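Local coordinates for 3-dehydroquinate dehydratase (PDB 4H3D), which catalyses the cis-dehydration of 3-dehydroquinate to 3-dehydroshikimate through an imine intermediate, the third step of the chorismate pathway to aromatic amino acids, at residues K21-I27 / L46-R52; L81-S87 / V114-E120. One frame throughout, in Å; residues are numbered along the deposited sequence.

Contact 1: residues K21-I27 / L46-R52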
loop_
_atom_site.group_PDB
_atom_site.type_symbol
_atom_site.label_atom_id
_atom_site.label_comp_id
_atom_site.label_asym_id
_atom_site.label_seq_id
_atom_site.Cartn_x
_atom_site.Cartn_y
_atom_site.Cartn_z
ATOM N N LYS B 21 10.862 0.189 -10.313
ATOM C CA LYS B 21 11.118 -0.936 -11.196
ATOM C C LYS B 21 10.914 -2.231 -10.432
ATOM O O LYS B 21 11.204 -2.312 -9.231
ATOM C CB LYS B 21 12.535 -0.849 -11.768
ATOM C CG LYS B 21 12.869 0.537 -12.389
ATOM C CD LYS B 21 11.900 0.934 -13.489
ATOM C CE LYS B 21 12.242 2.310 -14.068
ATOM N NZ LYS B 21 11.963 3.414 -13.077
ATOM N N ILE B 22 10.409 -3.239 -11.123
ATOM C CA ILE B 22 10.153 -4.534 -10.509
ATOM C C ILE B 22 11.240 -5.521 -10.864
ATOM O O ILE B 22 11.558 -5.724 -12.063
ATOM C CB ILE B 22 8.816 -5.136 -10.986
ATOM C CG1 ILE B 22 7.659 -4.230 -10.598
ATOM C CG2 ILE B 22 8.611 -6.534 -10.366
ATOM C CD1 ILE B 22 6.308 -4.711 -11.106
ATOM N N CYS B 23 11.788 -6.153 -9.831
ATOM C CA CYS B 23 12.825 -7.163 -9.965
ATOM C C CYS B 23 12.274 -8.501 -9.499
ATOM O O CYS B 23 11.605 -8.579 -8.453
ATOM C CB CYS B 23 14.032 -6.798 -9.098
ATOM S SG CYS B 23 15.409 -7.900 -9.238
ATOM N N VAL B 24 12.542 -9.552 -10.265
ATOM C CA VAL B 24 12.092 -10.892 -9.928
ATOM C C VAL B 24 13.292 -11.831 -9.885
ATOM O O VAL B 24 14.087 -11.852 -10.823
ATOM C CB VAL B 24 11.099 -11.411 -10.979
ATOM C CG1 VAL B 24 10.566 -12.767 -10.570
ATOM C CG2 VAL B 24 9.957 -10.408 -11.177
ATOM N N PRO B 25 13.442 -12.606 -8.787
ATOM C CA PRO B 25 14.556 -13.536 -8.712
ATOM C C PRO B 25 14.344 -14.898 -9.359
ATOM O O PRO B 25 13.213 -15.394 -9.456
ATOM C CB PRO B 25 14.756 -13.743 -7.194
ATOM C CG PRO B 25 13.498 -13.412 -6.586
ATOM C CD PRO B 25 12.784 -12.433 -7.483
ATOM N N ILE B 26 15.465 -15.475 -9.792
ATOM C CA ILE B 26 15.559 -16.845 -10.294
ATOM C C ILE B 26 16.300 -17.563 -9.174
ATOM O O ILE B 26 17.399 -17.123 -8.747
ATOM C CB ILE B 26 16.357 -16.916 -11.607
ATOM C CG1 ILE B 26 15.519 -16.301 -12.726
ATOM C CG2 ILE B 26 16.737 -18.385 -11.945
ATOM C CD1 ILE B 26 16.217 -16.248 -14.089
ATOM N N ILE B 27 15.717 -18.643 -8.680
ATOM C CA ILE B 27 16.269 -19.352 -7.531
ATOM C C ILE B 27 16.536 -20.840 -7.794
ATOM O O ILE B 27 16.676 -21.633 -6.859
ATOM C CB ILE B 27 15.325 -19.184 -6.304
ATOM C CG1 ILE B 27 13.927 -19.729 -6.601
ATOM C CG2 ILE B 27 15.203 -17.717 -5.927
ATOM C CD1 ILE B 27 13.039 -19.764 -5.378
ATOM N N LEU B 46 8.173 -7.024 -16.408
ATOM C CA LEU B 46 9.056 -6.888 -15.271
ATOM C C LEU B 46 10.221 -6.070 -15.814
ATOM O O LEU B 46 10.372 -5.936 -17.032
ATOM C CB LEU B 46 9.497 -8.248 -14.745
ATOM C CG LEU B 46 10.261 -9.174 -15.685
ATOM C CD1 LEU B 46 11.669 -8.629 -15.943
ATOM C CD2 LEU B 46 10.334 -10.576 -15.084
ATOM N N ASP B 47 11.041 -5.532 -14.932
ATOM C CA ASP B 47 12.097 -4.658 -15.348
ATOM C C ASP B 47 13.478 -5.275 -15.235
ATOM O O ASP B 47 14.306 -5.082 -16.097
ATOM C CB ASP B 47 12.017 -3.374 -14.522
ATOM C CG ASP B 47 10.713 -2.642 -14.725
ATOM O OD1 ASP B 47 10.446 -2.239 -15.869
ATOM O OD2 ASP B 47 9.942 -2.471 -13.745
ATOM N N ILE B 48 13.705 -6.025 -14.174
ATOM C CA ILE B 48 15.014 -6.581 -13.883
ATOM C C ILE B 48 14.857 -8.003 -13.388
ATOM O O ILE B 48 13.890 -8.325 -12.686
ATOM C CB ILE B 48 15.701 -5.763 -12.748
ATOM C CG1 ILE B 48 15.868 -4.296 -13.163
ATOM C CG2 ILE B 48 17.054 -6.382 -12.337
ATOM C CD1 ILE B 48 16.367 -3.393 -12.041
ATOM N N ILE B 49 15.803 -8.849 -13.764
ATOM C CA ILE B 49 15.847 -10.217 -13.307
ATOM C C ILE B 49 17.070 -10.359 -12.390
ATOM O O ILE B 49 18.139 -9.867 -12.714
ATOM C CB ILE B 49 15.953 -11.206 -14.472
ATOM C CG1 ILE B 49 14.638 -11.225 -15.256
ATOM C CG2 ILE B 49 16.276 -12.601 -13.951
ATOM C CD1 ILE B 49 14.656 -12.099 -16.533
ATOM N N GLU B 50 16.871 -10.983 -11.229
ATOM C CA GLU B 50 17.949 -11.230 -10.280
ATOM C C GLU B 50 18.268 -12.703 -10.275
ATOM O O GLU B 50 17.378 -13.521 -10.126
ATOM C CB GLU B 50 17.533 -10.816 -8.852
ATOM C CG GLU B 50 18.557 -11.215 -7.759
ATOM C CD GLU B 50 18.101 -10.846 -6.333
ATOM O OE1 GLU B 50 16.939 -11.142 -5.977
ATOM O OE2 GLU B 50 18.913 -10.265 -5.580
ATOM N N TRP B 51 19.531 -13.056 -10.460
ATOM C CA TRP B 51 19.932 -14.444 -10.313
ATOM C C TRP B 51 20.508 -14.625 -8.921
ATOM O O TRP B 51 21.580 -14.077 -8.598
ATOM C CB TRP B 51 20.927 -14.881 -11.391
ATOM C CG TRP B 51 21.344 -16.313 -11.260
ATOM C CD1 TRP B 51 20.629 -17.326 -10.678
ATOM C CD2 TRP B 51 22.538 -16.930 -11.795
ATOM N NE1 TRP B 51 21.325 -18.516 -10.768
ATOM C CE2 TRP B 51 22.485 -18.304 -11.463
ATOM C CE3 TRP B 51 23.634 -16.457 -12.509
ATOM C CZ2 TRP B 51 23.491 -19.192 -11.810
ATOM C CZ3 TRP B 51 24.633 -17.352 -12.853
ATOM C CH2 TRP B 51 24.555 -18.698 -12.496
ATOM N N ARG B 52 19.765 -15.366 -8.081
ATOM C CA ARG B 52 20.184 -15.702 -6.727
ATOM C C ARG B 52 21.023 -16.939 -6.857
ATOM O O ARG B 52 20.539 -18.049 -6.684
ATOM C CB ARG B 52 18.981 -15.971 -5.811
ATOM C CG ARG B 52 18.331 -14.714 -5.226
ATOM C CD ARG B 52 19.187 -14.133 -4.137
ATOM N NE ARG B 52 19.434 -15.134 -3.087
ATOM C CZ ARG B 52 18.634 -15.347 -2.044
ATOM N NH1 ARG B 52 17.529 -14.621 -1.890
ATOM N NH2 ARG B 52 18.940 -16.286 -1.146
#
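Two neighbouring amides share the carbonyl oxygen of Ile22: Asp47 N reaches Ile22 O at 2.9 Å within the carbonyl plane, while Ile48 N, at 3.0 Å from the same oxygen, comes in tilted from it. Asp47 repays the bond with its carboxylate. Its CG lies anti to its own carbonyl carbon (chi1 -61°), which brings OD2 back across to strand 21-26, where the lone pair turned away from OD1 takes up Ile22 N at 2.8 Å. One residue just ahead of strand 48-52 thus engages both the N-H and the C=O of Ile22. From there the pairing is parallel, Val24 N to Ile48 O, Glu50 N to Val24 O, Ile26 N to Glu50 O and Arg52 N to Ile26 O, as expected of adjacent strands in a TIM barrel joined by a right-handed beta-alpha-beta crossover through helix 31-41. On the helix-facing side, the CD1 end of Ile26 meets the CG2 branch of Ile49 at 3.7 Å. Val24 CG2 packs on Leu46 CD2. Ile26 O lies at the edge of the Trp51 indole, in its plane, 3.8 Å from CD1. The barrel interior receives Cys23, Ile48, Pro25 and Glu50. Cys23 SG rests against Glu50 CB at 3.6 Å; the Glu50 chain then runs out extended, CG anti to the backbone N (chi1 173°), past Pro25 CB toward the substrate pocket, and its OE2 is held by Thr84 OG1. Glu50, Trp51 and Arg52 belong to the 3-dehydroquinate binding site, and Arg52 NE forms a salt bridge with Asp54.

Contact 2: residues L81-S87 / V114-E120. With SHL (5-hydroxy-6-methyl-4-oxo-4H-pyran-2-carboxylic acid), chain I.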
loop_
_atom_site.group_PDB
_atom_site.type_symbol
_atom_site.label_atom_id
_atom_site.label_comp_id
_atom_site.label_asym_id
_atom_site.label_seq_id
_atom_site.Cartn_x
_atom_site.Cartn_y
_atom_site.Cartn_z
ATOM N N LEU B 81 20.214 -7.695 -15.801
ATOM C CA LEU B 81 20.437 -8.842 -14.936
ATOM C C LEU B 81 21.246 -8.444 -13.714
ATOM O O LEU B 81 22.358 -7.882 -13.837
ATOM C CB LEU B 81 21.178 -9.948 -15.700
ATOM C CG LEU B 81 21.509 -11.230 -14.945
ATOM C CD1 LEU B 81 20.252 -11.933 -14.493
ATOM C CD2 LEU B 81 22.347 -12.167 -15.848
ATOM N N LEU B 82 20.683 -8.734 -12.545
ATOM C CA LEU B 82 21.341 -8.517 -11.241
ATOM C C LEU B 82 21.899 -9.853 -10.751
ATOM O O LEU B 82 21.176 -10.845 -10.713
ATOM C CB LEU B 82 20.318 -7.988 -10.224
ATOM C CG LEU B 82 20.697 -8.032 -8.721
ATOM C CD1 LEU B 82 21.986 -7.225 -8.435
ATOM C CD2 LEU B 82 19.508 -7.545 -7.853
ATOM N N PHE B 83 23.180 -9.874 -10.384
ATOM C CA PHE B 83 23.846 -11.081 -9.882
ATOM C C PHE B 83 23.978 -10.929 -8.383
ATOM O O PHE B 83 24.555 -9.957 -7.916
ATOM C CB PHE B 83 25.221 -11.215 -10.520
ATOM C CG PHE B 83 25.960 -12.449 -10.120
ATOM C CD1 PHE B 83 25.643 -13.657 -10.678
ATOM C CD2 PHE B 83 26.996 -12.394 -9.203
ATOM C CE1 PHE B 83 26.337 -14.827 -10.322
ATOM C CE2 PHE B 83 27.699 -13.555 -8.854
ATOM C CZ PHE B 83 27.361 -14.765 -9.424
ATOM N N THR B 84 23.420 -11.878 -7.629
ATOM C CA THR B 84 23.426 -11.820 -6.166
ATOM C C THR B 84 23.784 -13.152 -5.509
ATOM O O THR B 84 23.054 -14.127 -5.647
ATOM C CB THR B 84 22.014 -11.421 -5.585
ATOM O OG1 THR B 84 21.603 -10.139 -6.103
ATOM C CG2 THR B 84 22.059 -11.348 -4.021
ATOM N N PHE B 85 24.906 -13.190 -4.790
ATOM C CA PHE B 85 25.199 -14.333 -3.917
ATOM C C PHE B 85 24.851 -13.833 -2.517
ATOM O O PHE B 85 25.561 -12.990 -1.962
ATOM C CB PHE B 85 26.666 -14.796 -3.943
ATOM C CG PHE B 85 26.915 -16.027 -3.072
ATOM C CD1 PHE B 85 27.016 -15.918 -1.699
ATOM C CD2 PHE B 85 26.979 -17.283 -3.637
ATOM C CE1 PHE B 85 27.195 -17.055 -0.909
ATOM C CE2 PHE B 85 27.163 -18.400 -2.861
ATOM C CZ PHE B 85 27.269 -18.286 -1.503
ATOM N N ARG B 86 23.716 -14.298 -1.989
ATOM C CA ARG B 86 23.244 -13.929 -0.658
ATOM C C ARG B 86 23.897 -14.864 0.349
ATOM O O ARG B 86 23.746 -16.076 0.260
ATOM C CB ARG B 86 21.708 -14.052 -0.611
ATOM C CG ARG B 86 21.068 -13.620 0.692
ATOM C CD ARG B 86 21.353 -12.141 1.066
ATOM N NE ARG B 86 20.740 -11.182 0.146
ATOM C CZ ARG B 86 21.392 -10.271 -0.579
ATOM N NH1 ARG B 86 22.717 -10.138 -0.484
ATOM N NH2 ARG B 86 20.704 -9.451 -1.366
ATOM N N SER B 87 24.657 -14.310 1.287
ATOM C CA SER B 87 25.364 -15.143 2.248
ATOM C C SER B 87 24.418 -15.704 3.314
ATOM O O SER B 87 23.320 -15.173 3.561
ATOM C CB SER B 87 26.521 -14.363 2.904
ATOM O OG SER B 87 26.037 -13.516 3.928
ATOM N N VAL B 114 26.669 -9.328 -16.689
ATOM C CA VAL B 114 25.762 -8.827 -15.625
ATOM C C VAL B 114 25.758 -7.307 -15.585
ATOM O O VAL B 114 26.793 -6.661 -15.777
ATOM C CB VAL B 114 26.102 -9.406 -14.213
ATOM C CG1 VAL B 114 25.980 -10.941 -14.224
ATOM C CG2 VAL B 114 27.476 -8.987 -13.746
ATOM N N ASP B 115 24.591 -6.740 -15.324
ATOM C CA ASP B 115 24.403 -5.296 -15.317
ATOM C C ASP B 115 24.560 -4.695 -13.928
ATOM O O ASP B 115 24.958 -3.524 -13.797
ATOM C CB ASP B 115 23.036 -4.986 -15.894
ATOM C CG ASP B 115 22.903 -5.492 -17.292
ATOM O OD1 ASP B 115 23.612 -4.960 -18.168
ATOM O OD2 ASP B 115 22.118 -6.431 -17.522
ATOM N N LEU B 116 24.213 -5.492 -12.911
ATOM C CA LEU B 116 24.361 -5.123 -11.500
ATOM C C LEU B 116 24.792 -6.328 -10.687
ATOM O O LEU B 116 24.541 -7.471 -11.067
ATOM C CB LEU B 116 23.036 -4.647 -10.869
ATOM C CG LEU B 116 22.118 -3.702 -11.630
ATOM C CD1 LEU B 116 21.117 -4.495 -12.480
ATOM C CD2 LEU B 116 21.362 -2.818 -10.666
ATOM N N ILE B 117 25.433 -6.060 -9.557
ATOM C CA ILE B 117 25.762 -7.090 -8.587
ATOM C C ILE B 117 25.347 -6.581 -7.223
ATOM O O ILE B 117 25.328 -5.374 -6.998
ATOM C CB ILE B 117 27.281 -7.468 -8.540
ATOM C CG1 ILE B 117 28.159 -6.230 -8.286
ATOM C CG2 ILE B 117 27.677 -8.155 -9.805
ATOM C CD1 ILE B 117 29.660 -6.574 -7.976
ATOM N N ASP B 118 25.017 -7.504 -6.325
ATOM C CA ASP B 118 24.632 -7.150 -4.954
ATOM C C ASP B 118 25.751 -7.596 -4.019
ATOM O O ASP B 118 26.089 -8.785 -3.972
ATOM C CB ASP B 118 23.273 -7.792 -4.593
ATOM C CG ASP B 118 22.865 -7.591 -3.113
ATOM O OD1 ASP B 118 23.700 -7.839 -2.223
ATOM O OD2 ASP B 118 21.678 -7.268 -2.844
ATOM N N VAL B 119 26.358 -6.632 -3.321
ATOM C CA VAL B 119 27.405 -6.936 -2.357
ATOM C C VAL B 119 26.930 -6.514 -0.949
ATOM O O VAL B 119 26.332 -5.470 -0.774
ATOM C CB VAL B 119 28.764 -6.278 -2.737
ATOM C CG1 VAL B 119 29.145 -6.648 -4.184
ATOM C CG2 VAL B 119 28.717 -4.814 -2.595
ATOM N N GLU B 120 27.213 -7.339 0.043
ATOM C CA GLU B 120 26.745 -7.103 1.405
ATOM C C GLU B 120 27.650 -6.181 2.226
ATOM O O GLU B 120 28.851 -6.428 2.333
ATOM C CB GLU B 120 26.595 -8.456 2.101
ATOM C CG GLU B 120 25.489 -9.265 1.529
ATOM C CD GLU B 120 25.607 -10.747 1.830
ATOM O OE1 GLU B 120 26.587 -11.153 2.496
ATOM O OE2 GLU B 120 24.724 -11.501 1.382
HETATM O OAD SHL I . 11.795 -9.518 -1.639
HETATM C CAH SHL I . 12.325 -9.869 -0.555
HETATM O OAA SHL I . 11.659 -10.471 0.326
HETATM C CAK SHL I . 13.727 -9.570 -0.341
HETATM O OAG SHL I . 14.437 -8.875 -1.378
HETATM C CAF SHL I . 15.837 -8.748 -1.276
HETATM C CAL SHL I . 16.517 -8.213 -2.320
HETATM C CAJ SHL I . 16.430 -9.266 -0.179
HETATM O OAC SHL I . 17.753 -9.191 -0.057
HETATM C CAI SHL I . 15.703 -9.860 0.814
HETATM C CAE SHL I . 14.374 -10.006 0.741
HETATM O OAB SHL I . 16.314 -10.319 1.895
HETATM O O HOH W 1 26.968 -11.185 -4.916
HETATM O O HOH W 2 25.952 -10.369 -1.675
#
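Arg86 grips the carboxylate of Asp118 end-on, NH2 to OD2 at 2.8 Å and NH1 to OD1 at 3.0 Å. Both oxygens lie in the guanidinium plane, yet the donors come from above the carboxylate plane, the two groups being turned 55° apart. NH1 also bonds Glu120 OE2 at 3.1 Å, on the lone pair turned away from OE1; the other lone pair of OE2 accepts Ser87 N in an almost straight bond of 2.8 Å. Ser87 OG gives its proton to Glu120 OE1, so both oxygens of this buried carboxylate are satisfied, while Asp118 OD1 has a second donor in Ser145. Bends at chi2 (59°) and chi3 (66°) fold the Arg86 chain back, and Thr84 CG2 lies above one guanidinium face, toward its rim. Beyond the last strand bond, Asp118 N to Phe83 O, a water accepts from Phe85 N and lies close to Asp118 O. Leu81 O accepts Asp115 N and Leu116 N; Asp115 OD2 takes Leu81 N and is salt-bridged to Arg73, while OD1 meets Lys11. NH2 of Arg86 also reaches the ligand, 3.2 Å from SHL OAC. Such a salt-bridge network at the C-terminal ends of parallel strands suits the active-site mouth of a TIM barrel.

Overall arrangement
Contacts 1 and 2 each pair the strands of one beta-alpha-beta unit, and a third crossover, through helix 62-76, joins the two. They meet because strands 48-52 and 81-84 are neighbours in the barrel wall, where Trp51 N probably hydrogen-bonds Leu82 O. In each, an aspartate just ahead of the second strand, Asp47 or Asp115, takes a backbone N-H of the first. They part company toward the pocket. Contact 1 keeps its direct backbone bonds through to Arg52 and is only partly buried, with Ile27 exposed. Contact 2 is the more buried, with no exposed residue, and past Asp118 it replaces direct strand pairing with water and a charged network. Each supplies substrate-binding residues, but only contact 2 bonds the ligand, through Arg86, beside His147.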